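Long-range contacts in UPF0141 protein yjdB (PDB 4TN0), which probably transfers phosphoethanolamine to its targets in the periplasm as a zinc-binding enzyme, and is required for polymyxin resistance and motility in Campylobacter jejuni: residues 218-227 / 278-288; 263-271 / 301-309. All coordinates share one frame; numbering follows the deposited sequence.

How the interactions relate
Interaction 1 is the deeper contact. Its centre lies about 8 Å from the centre of the chain, against about 17 Å for interaction 2, which is partly buried. Interaction 1 lays helix 281-288 over strand 218-224 of the central sheet and reaches the zinc site. Interaction 2 joins helix 264-271 to the irregular segment 301-309. Polar bonds mark the two ends of interaction 1, with apolar contacts between them; interaction 2 rests on leucines and one histidine ring. The two touch where the hydroxyl of T284 meets the backbone N of L302, at 2.9 Å from OG1 to N, a probable hydrogen bond. L264 and L303 also pack on Y288.

Interaction 1 of 2, residues 218-227 / 278-288; sequences ESSLFYLSDH and QDNLFSTLLGY
This is a buried helix-on-strand contact, with Y288 meeting S220 at one end and Q278 gripping S225 and D226 at the other. It belongs to the alkaline phosphatase-like fold. Helix 281-288 runs nearly antiparallel to strand 218-224, at 170°, on one face of the central sheet. At the far end from the metal, S220 OG lies near the ring plane of Y288, at its edge. It is 2.6 Å from Y288 OH, a hydrogen bond in which either hydroxyl may donate. S220 OG also bonds S259. E218 OE1 stands 3.7 Å from Y288 OH, but its salt bridge is to K18. The middle is apolar. L281 CD1 lies 4.0 Å from F222 CE2. L224 CD1 packs 3.8 Å from Q278 CG. Beyond the strand, D226 and H227 bind the zinc ion, in a site completed by E26 and the phosphothreonine T65. Q278 holds the backbone of this metal loop, while its OE1 accepts from C61 N. NE2 makes a weak bond to S225 O at 2.8 Å. Its straighter bond, 3.0 Å to D226 O at 176°, lies in the Q278 amide plane but meets the oxygen from above the carbonyl plane.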
ATOM      1  N   GLU A 218     -19.635  -5.584  -1.317  1.00 67.04           N
ATOM      2  CA  GLU A 218     -19.166  -4.289  -0.864  1.00 72.70           C
ATOM      3  C   GLU A 218     -17.639  -4.293  -1.031  1.00 73.92           C
ATOM      4  O   GLU A 218     -16.926  -5.084  -0.389  1.00 70.14           O
ATOM      5  CB  GLU A 218     -19.559  -4.036   0.595  1.00 72.68           C
ATOM      6  CG  GLU A 218     -18.524  -3.244   1.393  1.00 71.27           C
ATOM      7  CD  GLU A 218     -18.860  -3.146   2.869  1.00 81.04           C
ATOM      8  OE1 GLU A 218     -17.925  -2.946   3.687  1.00 75.69           O
ATOM      9  OE2 GLU A 218     -20.061  -3.258   3.211  1.00 89.64           O
ATOM     10  N   SER A 219     -17.141  -3.423  -1.906  1.00 70.41           N
ATOM     11  CA  SER A 219     -15.740  -3.492  -2.310  1.00 68.12           C
ATOM     12  C   SER A 219     -14.967  -2.257  -1.880  1.00 67.13           C
ATOM     13  O   SER A 219     -15.452  -1.122  -1.972  1.00 65.30           O
ATOM     14  CB  SER A 219     -15.627  -3.666  -3.825  1.00 66.77           C
ATOM     15  OG  SER A 219     -16.193  -4.901  -4.239  1.00 71.77           O
ATOM     16  N   SER A 220     -13.752  -2.490  -1.405  1.00 65.90           N
ATOM     17  CA  SER A 220     -12.857  -1.396  -1.073  1.00 64.57           C
ATOM     18  C   SER A 220     -11.448  -1.627  -1.613  1.00 59.54           C
ATOM     19  O   SER A 220     -10.969  -2.771  -1.682  1.00 53.84           O
ATOM     20  CB  SER A 220     -12.813  -1.195   0.435  1.00 60.96           C
ATOM     21  OG  SER A 220     -14.103  -0.891   0.924  1.00 67.88           O
ATOM     22  N   LEU A 221     -10.808  -0.533  -2.020  1.00 57.56           N
ATOM     23  CA  LEU A 221      -9.385  -0.524  -2.331  1.00 48.00           C
ATOM     24  C   LEU A 221      -8.620   0.328  -1.317  1.00 52.62           C
ATOM     25  O   LEU A 221      -8.967   1.497  -1.072  1.00 48.39           O
ATOM     26  CB  LEU A 221      -9.137  -0.008  -3.746  1.00 52.85           C
ATOM     27  CG  LEU A 221      -7.682   0.358  -4.074  1.00 51.42           C
ATOM     28  CD1 LEU A 221      -6.792  -0.867  -4.028  1.00 43.47           C
ATOM     29  CD2 LEU A 221      -7.599   1.021  -5.445  1.00 56.51           C
ATOM     30  N   PHE A 222      -7.592  -0.264  -0.712  1.00 46.73           N
ATOM     31  CA  PHE A 222      -6.667   0.512   0.099  1.00 44.96           C
ATOM     32  C   PHE A 222      -5.252   0.311  -0.416  1.00 46.80           C
ATOM     33  O   PHE A 222      -4.774  -0.834  -0.533  1.00 41.80           O
ATOM     34  CB  PHE A 222      -6.747   0.152   1.589  1.00 40.02           C
ATOM     35  CG  PHE A 222      -5.983   1.106   2.467  1.00 41.54           C
ATOM     36  CD1 PHE A 222      -6.254   2.461   2.424  1.00 40.24           C
ATOM     37  CD2 PHE A 222      -4.983   0.656   3.306  1.00 38.65           C
ATOM     38  CE1 PHE A 222      -5.537   3.352   3.200  1.00 40.86           C
ATOM     39  CE2 PHE A 222      -4.283   1.524   4.085  1.00 36.03           C
ATOM     40  CZ  PHE A 222      -4.557   2.884   4.038  1.00 39.18           C
ATOM     41  N   TYR A 223      -4.620   1.433  -0.773  1.00 45.72           N
ATOM     42  CA  TYR A 223      -3.252   1.455  -1.296  1.00 44.33           C
ATOM     43  C   TYR A 223      -2.335   2.304  -0.421  1.00 43.63           C
ATOM     44  O   TYR A 223      -2.667   3.449  -0.095  1.00 43.19           O
ATOM     45  CB  TYR A 223      -3.232   1.994  -2.733  1.00 46.57           C
ATOM     46  CG  TYR A 223      -1.884   2.541  -3.198  1.00 45.16           C
ATOM     47  CD1 TYR A 223      -1.649   3.911  -3.240  1.00 43.03           C
ATOM     48  CD2 TYR A 223      -0.854   1.691  -3.609  1.00 43.07           C
ATOM     49  CE1 TYR A 223      -0.439   4.422  -3.665  1.00 43.63           C
ATOM     50  CE2 TYR A 223       0.385   2.209  -4.031  1.00 40.26           C
ATOM     51  CZ  TYR A 223       0.572   3.576  -4.059  1.00 39.68           C
ATOM     52  OH  TYR A 223       1.769   4.123  -4.465  1.00 39.23           O
ATOM     53  N   LEU A 224      -1.182   1.750  -0.054  1.00 40.37           N
ATOM     54  CA  LEU A 224      -0.137   2.548   0.604  1.00 42.25           C
ATOM     55  C   LEU A 224       1.253   2.053   0.214  1.00 38.38           C
ATOM     56  O   LEU A 224       1.447   0.886  -0.132  1.00 34.99           O
ATOM     57  CB  LEU A 224      -0.267   2.532   2.135  1.00 35.84           C
ATOM     58  CG  LEU A 224       0.005   1.256   2.931  1.00 39.79           C
ATOM     59  CD1 LEU A 224      -0.026   1.589   4.420  1.00 41.73           C
ATOM     60  CD2 LEU A 224      -0.977   0.131   2.612  1.00 37.51           C
ATOM     61  N   SER A 225       2.229   2.945   0.290  1.00 38.90           N
ATOM     62  CA  SER A 225       3.585   2.573  -0.050  1.00 37.31           C
ATOM     63  C   SER A 225       4.292   2.041   1.182  1.00 31.68           C
ATOM     64  O   SER A 225       3.870   2.338   2.302  1.00 38.22           O
ATOM     65  CB  SER A 225       4.343   3.765  -0.630  1.00 36.46           C
ATOM     66  OG  SER A 225       5.578   3.325  -1.156  1.00 38.09           O
ATOM     67  N   ASP A 226       5.341   1.243   0.984  1.00 29.44           N
ATOM     68  CA  ASP A 226       6.162   0.792   2.104  1.00 30.69           C
ATOM     69  C   ASP A 226       7.045   1.924   2.665  1.00 32.04           C
ATOM     70  O   ASP A 226       7.273   1.965   3.869  1.00 33.11           O
ATOM     71  CB  ASP A 226       7.031  -0.422   1.725  1.00 27.47           C
ATOM     72  CG  ASP A 226       7.976  -0.154   0.548  1.00 35.13           C
ATOM     73  OD1 ASP A 226       7.805   0.869  -0.147  1.00 35.55           O
ATOM     74  OD2 ASP A 226       8.872  -0.993   0.298  1.00 32.00           O
ATOM     75  N   HIS A 227       7.520   2.829   1.810  1.00 33.38           N
ATOM     76  CA  HIS A 227       8.358   3.981   2.224  1.00 35.50           C
ATOM     77  C   HIS A 227       8.572   4.951   1.045  1.00 36.25           C
ATOM     78  O   HIS A 227       8.109   4.710  -0.076  1.00 36.65           O
ATOM     79  CB  HIS A 227       9.712   3.530   2.737  1.00 29.16           C
ATOM     80  CG  HIS A 227      10.433   2.646   1.772  1.00 34.05           C
ATOM     81  ND1 HIS A 227      10.999   3.131   0.613  1.00 32.91           N
ATOM     82  CD2 HIS A 227      10.649   1.307   1.770  1.00 32.35           C
ATOM     83  CE1 HIS A 227      11.534   2.126  -0.064  1.00 35.73           C
ATOM     84  NE2 HIS A 227      11.341   1.012   0.620  1.00 32.87           N
ATOM     85  N   GLN A 278       1.551   3.856   9.005  1.00 44.02           N
ATOM     86  CA  GLN A 278       1.437   2.415   8.852  1.00 41.88           C
ATOM     87  C   GLN A 278       1.001   1.748  10.157  1.00 43.42           C
ATOM     88  O   GLN A 278       0.464   0.631  10.147  1.00 51.15           O
ATOM     89  CB  GLN A 278       2.763   1.830   8.355  1.00 39.67           C
ATOM     90  CG  GLN A 278       2.868   1.873   6.825  1.00 40.69           C
ATOM     91  CD  GLN A 278       4.293   1.799   6.295  1.00 38.04           C
ATOM     92  OE1 GLN A 278       5.242   1.545   7.037  1.00 37.34           O
ATOM     93  NE2 GLN A 278       4.449   2.053   4.996  1.00 40.40           N
ATOM     94  N   ASP A 279       1.213   2.435  11.277  1.00 38.90           N
ATOM     95  CA  ASP A 279       0.718   1.959  12.574  1.00 50.84           C
ATOM     96  C   ASP A 279      -0.786   1.598  12.503  1.00 45.82           C
ATOM     97  O   ASP A 279      -1.233   0.623  13.093  1.00 46.81           O
ATOM     98  CB  ASP A 279       0.955   3.020  13.656  1.00 47.53           C
ATOM     99  CG  ASP A 279       2.416   3.107  14.094  1.00 46.63           C
ATOM    100  OD1 ASP A 279       3.224   2.247  13.681  1.00 41.38           O
ATOM    101  OD2 ASP A 279       2.746   4.032  14.880  1.00 47.87           O
ATOM    102  N   ASN A 280      -1.533   2.391  11.741  1.00 45.27           N
ATOM    103  CA  ASN A 280      -2.962   2.244  11.570  1.00 47.08           C
ATOM    104  C   ASN A 280      -3.407   1.031  10.764  1.00 49.98           C
ATOM    105  O   ASN A 280      -4.600   0.754  10.716  1.00 50.31           O
ATOM    106  CB  ASN A 280      -3.531   3.490  10.884  1.00 47.91           C
ATOM    107  CG  ASN A 280      -3.434   4.725  11.742  1.00 51.47           C
ATOM    108  OD1 ASN A 280      -2.495   5.510  11.620  1.00 52.86           O
ATOM    109  ND2 ASN A 280      -4.411   4.910  12.620  1.00 54.51           N
ATOM    110  N   LEU A 281      -2.490   0.301  10.124  1.00 49.07           N
ATOM    111  CA  LEU A 281      -2.956  -0.711   9.173  1.00 47.87           C
ATOM    112  C   LEU A 281      -3.522  -1.907   9.928  1.00 49.56           C
ATOM    113  O   LEU A 281      -4.513  -2.513   9.509  1.00 49.51           O
ATOM    114  CB  LEU A 281      -1.834  -1.180   8.215  1.00 37.93           C
ATOM    115  CG  LEU A 281      -2.346  -2.233   7.205  1.00 43.69           C
ATOM    116  CD1 LEU A 281      -3.440  -1.672   6.307  1.00 40.98           C
ATOM    117  CD2 LEU A 281      -1.270  -2.921   6.341  1.00 40.89           C
ATOM    118  N   PHE A 282      -2.949  -2.193  11.088  1.00 49.17           N
ATOM    119  CA  PHE A 282      -3.352  -3.374  11.835  1.00 48.79           C
ATOM    120  C   PHE A 282      -4.835  -3.331  12.219  1.00 54.54           C
ATOM    121  O   PHE A 282      -5.589  -4.236  11.860  1.00 51.60           O
ATOM    122  CB  PHE A 282      -2.491  -3.536  13.088  1.00 46.49           C
ATOM    123  CG  PHE A 282      -2.787  -4.789  13.857  1.00 51.76           C
ATOM    124  CD1 PHE A 282      -2.290  -6.010  13.430  1.00 48.15           C
ATOM    125  CD2 PHE A 282      -3.604  -4.756  14.980  1.00 52.59           C
ATOM    126  CE1 PHE A 282      -2.568  -7.169  14.131  1.00 51.49           C
ATOM    127  CE2 PHE A 282      -3.893  -5.914  15.682  1.00 52.49           C
ATOM    128  CZ  PHE A 282      -3.378  -7.122  15.256  1.00 52.91           C
ATOM    129  N   SER A 283      -5.263  -2.277  12.917  1.00 52.09           N
ATOM    130  CA  SER A 283      -6.647  -2.220  13.381  1.00 56.10           C
ATOM    131  C   SER A 283      -7.596  -1.981  12.216  1.00 58.92           C
ATOM    132  O   SER A 283      -8.735  -2.464  12.239  1.00 58.05           O
ATOM    133  CB  SER A 283      -6.847  -1.118  14.433  1.00 56.80           C
ATOM    134  OG  SER A 283      -6.229  -1.442  15.669  1.00 53.03           O
ATOM    135  N   THR A 284      -7.116  -1.280  11.187  1.00 56.10           N
ATOM    136  CA  THR A 284      -7.947  -1.014  10.011  1.00 56.73           C
ATOM    137  C   THR A 284      -8.308  -2.316   9.318  1.00 55.87           C
ATOM    138  O   THR A 284      -9.426  -2.476   8.825  1.00 62.16           O
ATOM    139  CB  THR A 284      -7.252  -0.072   8.994  1.00 54.88           C
ATOM    140  OG1 THR A 284      -7.072   1.217   9.583  1.00 50.79           O
ATOM    141  CG2 THR A 284      -8.107   0.094   7.749  1.00 49.54           C
ATOM    142  N   LEU A 285      -7.373  -3.261   9.322  1.00 55.33           N
ATOM    143  CA  LEU A 285      -7.579  -4.553   8.667  1.00 54.77           C
ATOM    144  C   LEU A 285      -8.462  -5.496   9.504  1.00 54.54           C
ATOM    145  O   LEU A 285      -9.265  -6.260   8.966  1.00 54.67           O
ATOM    146  CB  LEU A 285      -6.229  -5.202   8.373  1.00 51.86           C
ATOM    147  CG  LEU A 285      -5.385  -4.672   7.207  1.00 48.05           C
ATOM    148  CD1 LEU A 285      -4.141  -5.517   7.125  1.00 48.81           C
ATOM    149  CD2 LEU A 285      -6.122  -4.703   5.871  1.00 47.42           C
ATOM    150  N   LEU A 286      -8.305  -5.457  10.820  1.00 54.34           N
ATOM    151  CA  LEU A 286      -9.177  -6.242  11.679  1.00 57.07           C
ATOM    152  C   LEU A 286     -10.579  -5.648  11.596  1.00 58.95           C
ATOM    153  O   LEU A 286     -11.546  -6.347  11.290  1.00 56.50           O
ATOM    154  CB  LEU A 286      -8.674  -6.253  13.119  1.00 55.48           C
ATOM    155  CG  LEU A 286      -7.356  -6.961  13.403  1.00 51.31           C
ATOM    156  CD1 LEU A 286      -7.261  -7.325  14.872  1.00 52.21           C
ATOM    157  CD2 LEU A 286      -7.240  -8.194  12.550  1.00 51.95           C
ATOM    158  N   GLY A 287     -10.668  -4.338  11.822  1.00 58.79           N
ATOM    159  CA  GLY A 287     -11.935  -3.633  11.801  1.00 61.52           C
ATOM    160  C   GLY A 287     -12.758  -3.827  10.540  1.00 63.77           C
ATOM    161  O   GLY A 287     -13.990  -3.796  10.575  1.00 70.25           O
ATOM    162  N   TYR A 288     -12.082  -4.036   9.418  1.00 62.07           N
ATOM    163  CA  TYR A 288     -12.779  -4.100   8.147  1.00 60.84           C
ATOM    164  C   TYR A 288     -13.606  -5.361   8.051  1.00 62.04           C
ATOM    165  O   TYR A 288     -14.686  -5.353   7.453  1.00 66.37           O
ATOM    166  CB  TYR A 288     -11.808  -4.036   6.965  1.00 59.76           C
ATOM    167  CG  TYR A 288     -12.525  -3.794   5.661  1.00 55.55           C
ATOM    168  CD1 TYR A 288     -12.991  -4.856   4.891  1.00 53.00           C
ATOM    169  CD2 TYR A 288     -12.759  -2.499   5.211  1.00 54.18           C
ATOM    170  CE1 TYR A 288     -13.663  -4.635   3.706  1.00 49.62           C
ATOM    171  CE2 TYR A 288     -13.430  -2.269   4.030  1.00 52.99           C
ATOM    172  CZ  TYR A 288     -13.880  -3.343   3.281  1.00 52.66           C
ATOM    173  OH  TYR A 288     -14.548  -3.118   2.102  1.00 57.39           O
TER

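Interaction 2 of 2, residues 263-271 / 301-309; sequences KLMNLAKEH and DLLNPKLKA
Apolar contacts between leucines carry much of this contact, with L303 set against L264 and A268. The side chains of L264 and L303 cross at about a right angle, with L264 CD2 4.1 Å from L303 CB. L303 has CG anti to its own carbonyl carbon (chi1 -57°). CD1 continues the extended chain, and the other methyl, CD2, turns to the helix, 4.0 Å from A268 CB. L267 faces the segment 301-309 directly, and its CD2 touches CD of the exposed P305. Two methyls also make van der Waals contact with carbonyl oxygens: L267 CD2 lies 3.6 Å from L303 O, and L303 CD2 touches L264 O.

The segment 301-309 follows helix 281-288 and has no regular helix or strand. It is shaped by two type I beta turns, D301 to N304 and N304 to L307. Each begins with an Asx turn: D301 OD2 accepts from L303 N, and N304 OD1 accepts from K306 N at 2.8 Å, in the carbonyl plane. On the sheet side, L264, A268 and L303 all touch F257 of strand 252-259, so the contact packs over an inner strand of the central sheet of this alkaline phosphatase-like fold.

The aromatic contact is at the end of the helix. L307 lies over one face of the H271 ring in a CH-pi contact, with CG 4.2 Å from the ring centroid and 27° off the normal. L307 CD1 comes within 3.4 Å of H271 CD2. H271 ND1 is 3.1 Å from L302 O, at an angle too poor for a hydrogen bond.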
ATOM      1  N   LYS A 263     -20.174   5.231   2.487  1.00 72.84           N
ATOM      2  CA  LYS A 263     -20.215   5.685   3.862  1.00 77.80           C
ATOM      3  C   LYS A 263     -18.801   5.537   4.425  1.00 77.73           C
ATOM      4  O   LYS A 263     -18.324   6.366   5.213  1.00 73.64           O
ATOM      5  CB  LYS A 263     -21.223   4.866   4.670  1.00 79.94           C
ATOM      6  CG  LYS A 263     -21.196   5.163   6.151  1.00 75.18           C
ATOM      7  CD  LYS A 263     -20.578   4.050   6.965  1.00 75.87           C
ATOM      8  CE  LYS A 263     -20.617   4.417   8.450  1.00 77.67           C
ATOM      9  NZ  LYS A 263     -20.587   3.236   9.356  1.00 69.57           N
ATOM     10  N   LEU A 264     -18.116   4.507   3.940  1.00 77.71           N
ATOM     11  CA  LEU A 264     -16.693   4.328   4.173  1.00 72.24           C
ATOM     12  C   LEU A 264     -15.949   5.432   3.448  1.00 72.85           C
ATOM     13  O   LEU A 264     -15.045   6.071   3.999  1.00 73.49           O
ATOM     14  CB  LEU A 264     -16.236   2.956   3.685  1.00 64.13           C
ATOM     15  CG  LEU A 264     -16.953   1.822   4.410  1.00 69.22           C
ATOM     16  CD1 LEU A 264     -16.467   0.454   3.942  1.00 64.49           C
ATOM     17  CD2 LEU A 264     -16.790   1.998   5.918  1.00 66.66           C
ATOM     18  N   MET A 265     -16.368   5.666   2.212  1.00 71.47           N
ATOM     19  CA  MET A 265     -15.794   6.712   1.395  1.00 71.56           C
ATOM     20  C   MET A 265     -15.828   8.057   2.084  1.00 72.84           C
ATOM     21  O   MET A 265     -14.902   8.860   1.928  1.00 75.76           O
ATOM     22  CB  MET A 265     -16.538   6.800   0.062  1.00 74.20           C
ATOM     23  CG  MET A 265     -15.726   7.397  -1.052  1.00 76.23           C
ATOM     24  SD  MET A 265     -14.525   6.222  -1.688  1.00 70.27           S
ATOM     25  CE  MET A 265     -13.911   7.182  -3.066  1.00 66.61           C
ATOM     26  N   ASN A 266     -16.879   8.310   2.862  1.00 74.79           N
ATOM     27  CA  ASN A 266     -16.961   9.616   3.509  1.00 79.42           C
ATOM     28  C   ASN A 266     -16.355   9.597   4.923  1.00 80.54           C
ATOM     29  O   ASN A 266     -15.943  10.650   5.423  1.00 80.86           O
ATOM     30  CB  ASN A 266     -18.404  10.131   3.542  1.00 79.00           C
ATOM     31  CG  ASN A 266     -18.486  11.594   3.968  1.00 93.56           C
ATOM     32  OD1 ASN A 266     -17.869  12.469   3.340  1.00 88.05           O
ATOM     33  ND2 ASN A 266     -19.258  11.871   5.026  1.00 86.75           N
ATOM     34  N   LEU A 267     -16.256   8.425   5.552  1.00 74.60           N
ATOM     35  CA  LEU A 267     -15.454   8.346   6.763  1.00 72.09           C
ATOM     36  C   LEU A 267     -13.987   8.576   6.412  1.00 69.92           C
ATOM     37  O   LEU A 267     -13.261   9.268   7.134  1.00 69.54           O
ATOM     38  CB  LEU A 267     -15.629   7.004   7.468  1.00 77.11           C
ATOM     39  CG  LEU A 267     -16.653   6.870   8.594  1.00 73.07           C
ATOM     40  CD1 LEU A 267     -17.990   7.503   8.218  1.00 77.89           C
ATOM     41  CD2 LEU A 267     -16.843   5.403   8.970  1.00 68.89           C
ATOM     42  N   ALA A 268     -13.551   7.951   5.325  1.00 72.87           N
ATOM     43  CA  ALA A 268     -12.195   8.131   4.831  1.00 69.31           C
ATOM     44  C   ALA A 268     -11.902   9.608   4.538  1.00 67.26           C
ATOM     45  O   ALA A 268     -10.852  10.137   4.931  1.00 60.90           O
ATOM     46  CB  ALA A 268     -11.977   7.277   3.599  1.00 62.70           C
ATOM     47  N   LYS A 269     -12.841  10.268   3.862  1.00 70.80           N
ATOM     48  CA  LYS A 269     -12.682  11.666   3.464  1.00 67.54           C
ATOM     49  C   LYS A 269     -12.537  12.572   4.677  1.00 69.06           C
ATOM     50  O   LYS A 269     -11.835  13.587   4.625  1.00 69.08           O
ATOM     51  CB  LYS A 269     -13.875  12.130   2.612  1.00 70.84           C
ATOM     52  CG  LYS A 269     -13.774  13.584   2.136  1.00 70.16           C
ATOM     53  CD  LYS A 269     -14.864  13.976   1.122  1.00 77.26           C
ATOM     54  CE  LYS A 269     -15.973  14.824   1.770  1.00 86.49           C
ATOM     55  NZ  LYS A 269     -15.840  16.302   1.503  1.00 85.38           N
ATOM     56  N   GLU A 270     -13.194  12.195   5.770  1.00 68.59           N
ATOM     57  CA  GLU A 270     -13.174  12.988   6.993  1.00 68.20           C
ATOM     58  C   GLU A 270     -11.852  12.869   7.742  1.00 65.28           C
ATOM     59  O   GLU A 270     -11.465  13.777   8.478  1.00 61.48           O
ATOM     60  CB  GLU A 270     -14.330  12.576   7.914  1.00 68.85           C
ATOM     61  CG  GLU A 270     -15.707  12.945   7.393  1.00 73.06           C
ATOM     62  CD  GLU A 270     -16.839  12.467   8.297  1.00 84.50           C
ATOM     63  OE1 GLU A 270     -17.685  13.304   8.675  1.00 88.02           O
ATOM     64  OE2 GLU A 270     -16.896  11.254   8.616  1.00 81.66           O
ATOM     65  N   HIS A 271     -11.152  11.759   7.538  1.00 65.92           N
ATOM     66  CA  HIS A 271      -9.905  11.510   8.253  1.00 66.15           C
ATOM     67  C   HIS A 271      -8.630  11.905   7.488  1.00 62.25           C
ATOM     68  O   HIS A 271      -7.550  12.000   8.084  1.00 59.00           O
ATOM     69  CB  HIS A 271      -9.800  10.026   8.598  1.00 63.26           C
ATOM     70  CG  HIS A 271     -10.854   9.538   9.536  1.00 69.74           C
ATOM     71  ND1 HIS A 271     -11.859   8.680   9.141  1.00 72.14           N
ATOM     72  CD2 HIS A 271     -11.049   9.768  10.857  1.00 66.92           C
ATOM     73  CE1 HIS A 271     -12.633   8.410  10.178  1.00 70.88           C
ATOM     74  NE2 HIS A 271     -12.163   9.057  11.230  1.00 68.23           N
ATOM     75  N   ASP A 301      -8.478   2.508  13.662  1.00 60.06           N
ATOM     76  CA  ASP A 301      -9.150   2.024  12.454  1.00 59.71           C
ATOM     77  C   ASP A 301      -9.538   3.226  11.587  1.00 66.28           C
ATOM     78  O   ASP A 301     -10.321   4.072  12.013  1.00 66.20           O
ATOM     79  CB  ASP A 301     -10.372   1.185  12.837  1.00 63.76           C
ATOM     80  CG  ASP A 301     -10.994   0.439  11.660  1.00 65.61           C
ATOM     81  OD1 ASP A 301     -11.677  -0.573  11.931  1.00 67.84           O
ATOM     82  OD2 ASP A 301     -10.818   0.835  10.482  1.00 68.09           O
ATOM     83  N   LEU A 302      -8.969   3.315  10.384  1.00 65.75           N
ATOM     84  CA  LEU A 302      -9.201   4.460   9.501  1.00 64.43           C
ATOM     85  C   LEU A 302     -10.670   4.601   9.116  1.00 65.61           C
ATOM     86  O   LEU A 302     -11.153   5.709   8.887  1.00 67.33           O
ATOM     87  CB  LEU A 302      -8.337   4.356   8.239  1.00 62.26           C
ATOM     88  CG  LEU A 302      -6.814   4.270   8.406  1.00 59.37           C
ATOM     89  CD1 LEU A 302      -6.161   3.958   7.050  1.00 50.58           C
ATOM     90  CD2 LEU A 302      -6.226   5.542   9.028  1.00 49.41           C
ATOM     91  N   LEU A 303     -11.370   3.475   9.034  1.00 65.50           N
ATOM     92  CA  LEU A 303     -12.784   3.472   8.664  1.00 67.70           C
ATOM     93  C   LEU A 303     -13.733   3.321   9.875  1.00 71.54           C
ATOM     94  O   LEU A 303     -14.753   2.633   9.799  1.00 69.73           O
ATOM     95  CB  LEU A 303     -13.038   2.370   7.644  1.00 64.54           C
ATOM     96  CG  LEU A 303     -12.154   2.529   6.409  1.00 59.44           C
ATOM     97  CD1 LEU A 303     -12.381   1.403   5.435  1.00 55.68           C
ATOM     98  CD2 LEU A 303     -12.386   3.880   5.754  1.00 66.81           C
ATOM     99  N   ASN A 304     -13.386   3.969  10.987  1.00 68.61           N
ATOM    100  CA  ASN A 304     -14.165   3.908  12.223  1.00 69.79           C
ATOM    101  C   ASN A 304     -14.213   5.292  12.851  1.00 72.36           C
ATOM    102  O   ASN A 304     -13.176   5.934  13.037  1.00 70.98           O
ATOM    103  CB  ASN A 304     -13.580   2.887  13.215  1.00 68.86           C
ATOM    104  CG  ASN A 304     -14.382   2.795  14.537  1.00 71.45           C
ATOM    105  OD1 ASN A 304     -14.609   3.796  15.224  1.00 69.26           O
ATOM    106  ND2 ASN A 304     -14.788   1.582  14.897  1.00 66.68           N
ATOM    107  N   PRO A 305     -15.427   5.751  13.198  1.00 73.92           N
ATOM    108  CA  PRO A 305     -15.648   7.125  13.663  1.00 71.75           C
ATOM    109  C   PRO A 305     -14.827   7.521  14.890  1.00 70.01           C
ATOM    110  O   PRO A 305     -14.591   8.709  15.089  1.00 71.14           O
ATOM    111  CB  PRO A 305     -17.141   7.131  14.003  1.00 74.20           C
ATOM    112  CG  PRO A 305     -17.729   6.050  13.144  1.00 70.13           C
ATOM    113  CD  PRO A 305     -16.681   4.979  13.154  1.00 71.34           C
ATOM    114  N   LYS A 306     -14.410   6.554  15.701  1.00 67.88           N
ATOM    115  CA  LYS A 306     -13.653   6.855  16.916  1.00 63.67           C
ATOM    116  C   LYS A 306     -12.160   7.058  16.673  1.00 70.47           C
ATOM    117  O   LYS A 306     -11.402   7.281  17.621  1.00 69.38           O
ATOM    118  CB  LYS A 306     -13.913   5.765  17.961  1.00 71.90           C
ATOM    119  CG  LYS A 306     -15.369   5.233  17.866  1.00 73.25           C
ATOM    120  CD  LYS A 306     -15.795   4.305  18.999  1.00 72.48           C
ATOM    121  CE  LYS A 306     -17.108   3.594  18.673  1.00 67.87           C
ATOM    122  NZ  LYS A 306     -17.546   2.683  19.774  1.00 63.05           N
ATOM    123  N   LEU A 307     -11.739   6.933  15.410  1.00 71.89           N
ATOM    124  CA  LEU A 307     -10.339   7.130  15.003  1.00 65.95           C
ATOM    125  C   LEU A 307      -9.836   8.508  15.408  1.00 65.28           C
ATOM    126  O   LEU A 307     -10.491   9.519  15.158  1.00 62.13           O
ATOM    127  CB  LEU A 307     -10.188   6.909  13.477  1.00 67.91           C
ATOM    128  CG  LEU A 307      -8.919   7.063  12.598  1.00 66.43           C
ATOM    129  CD1 LEU A 307      -8.323   8.470  12.520  1.00 70.07           C
ATOM    130  CD2 LEU A 307      -7.842   6.046  12.940  1.00 64.76           C
ATOM    131  N   LYS A 308      -8.672   8.533  16.046  1.00 68.45           N
ATOM    132  CA  LYS A 308      -7.948   9.769  16.280  1.00 64.21           C
ATOM    133  C   LYS A 308      -6.587   9.674  15.601  1.00 67.39           C
ATOM    134  O   LYS A 308      -6.207   8.616  15.089  1.00 67.52           O
ATOM    135  CB  LYS A 308      -7.789  10.036  17.778  1.00 67.13           C
ATOM    136  CG  LYS A 308      -8.978   9.581  18.632  1.00 67.98           C
ATOM    137  CD  LYS A 308      -8.610   9.526  20.121  1.00 70.83           C
ATOM    138  CE  LYS A 308      -9.815   9.264  21.023  1.00 74.23           C
ATOM    139  NZ  LYS A 308      -9.546   9.695  22.434  1.00 73.78           N
ATOM    140  N   ALA A 309      -5.872  10.794  15.576  1.00 66.73           N
ATOM    141  CA  ALA A 309      -4.529  10.852  15.018  1.00 63.02           C
ATOM    142  C   ALA A 309      -3.514  10.145  15.910  1.00 67.29           C
ATOM    143  O   ALA A 309      -3.804   9.825  17.062  1.00 68.87           O
ATOM    144  CB  ALA A 309      -4.115  12.294  14.796  1.00 57.73           C
TER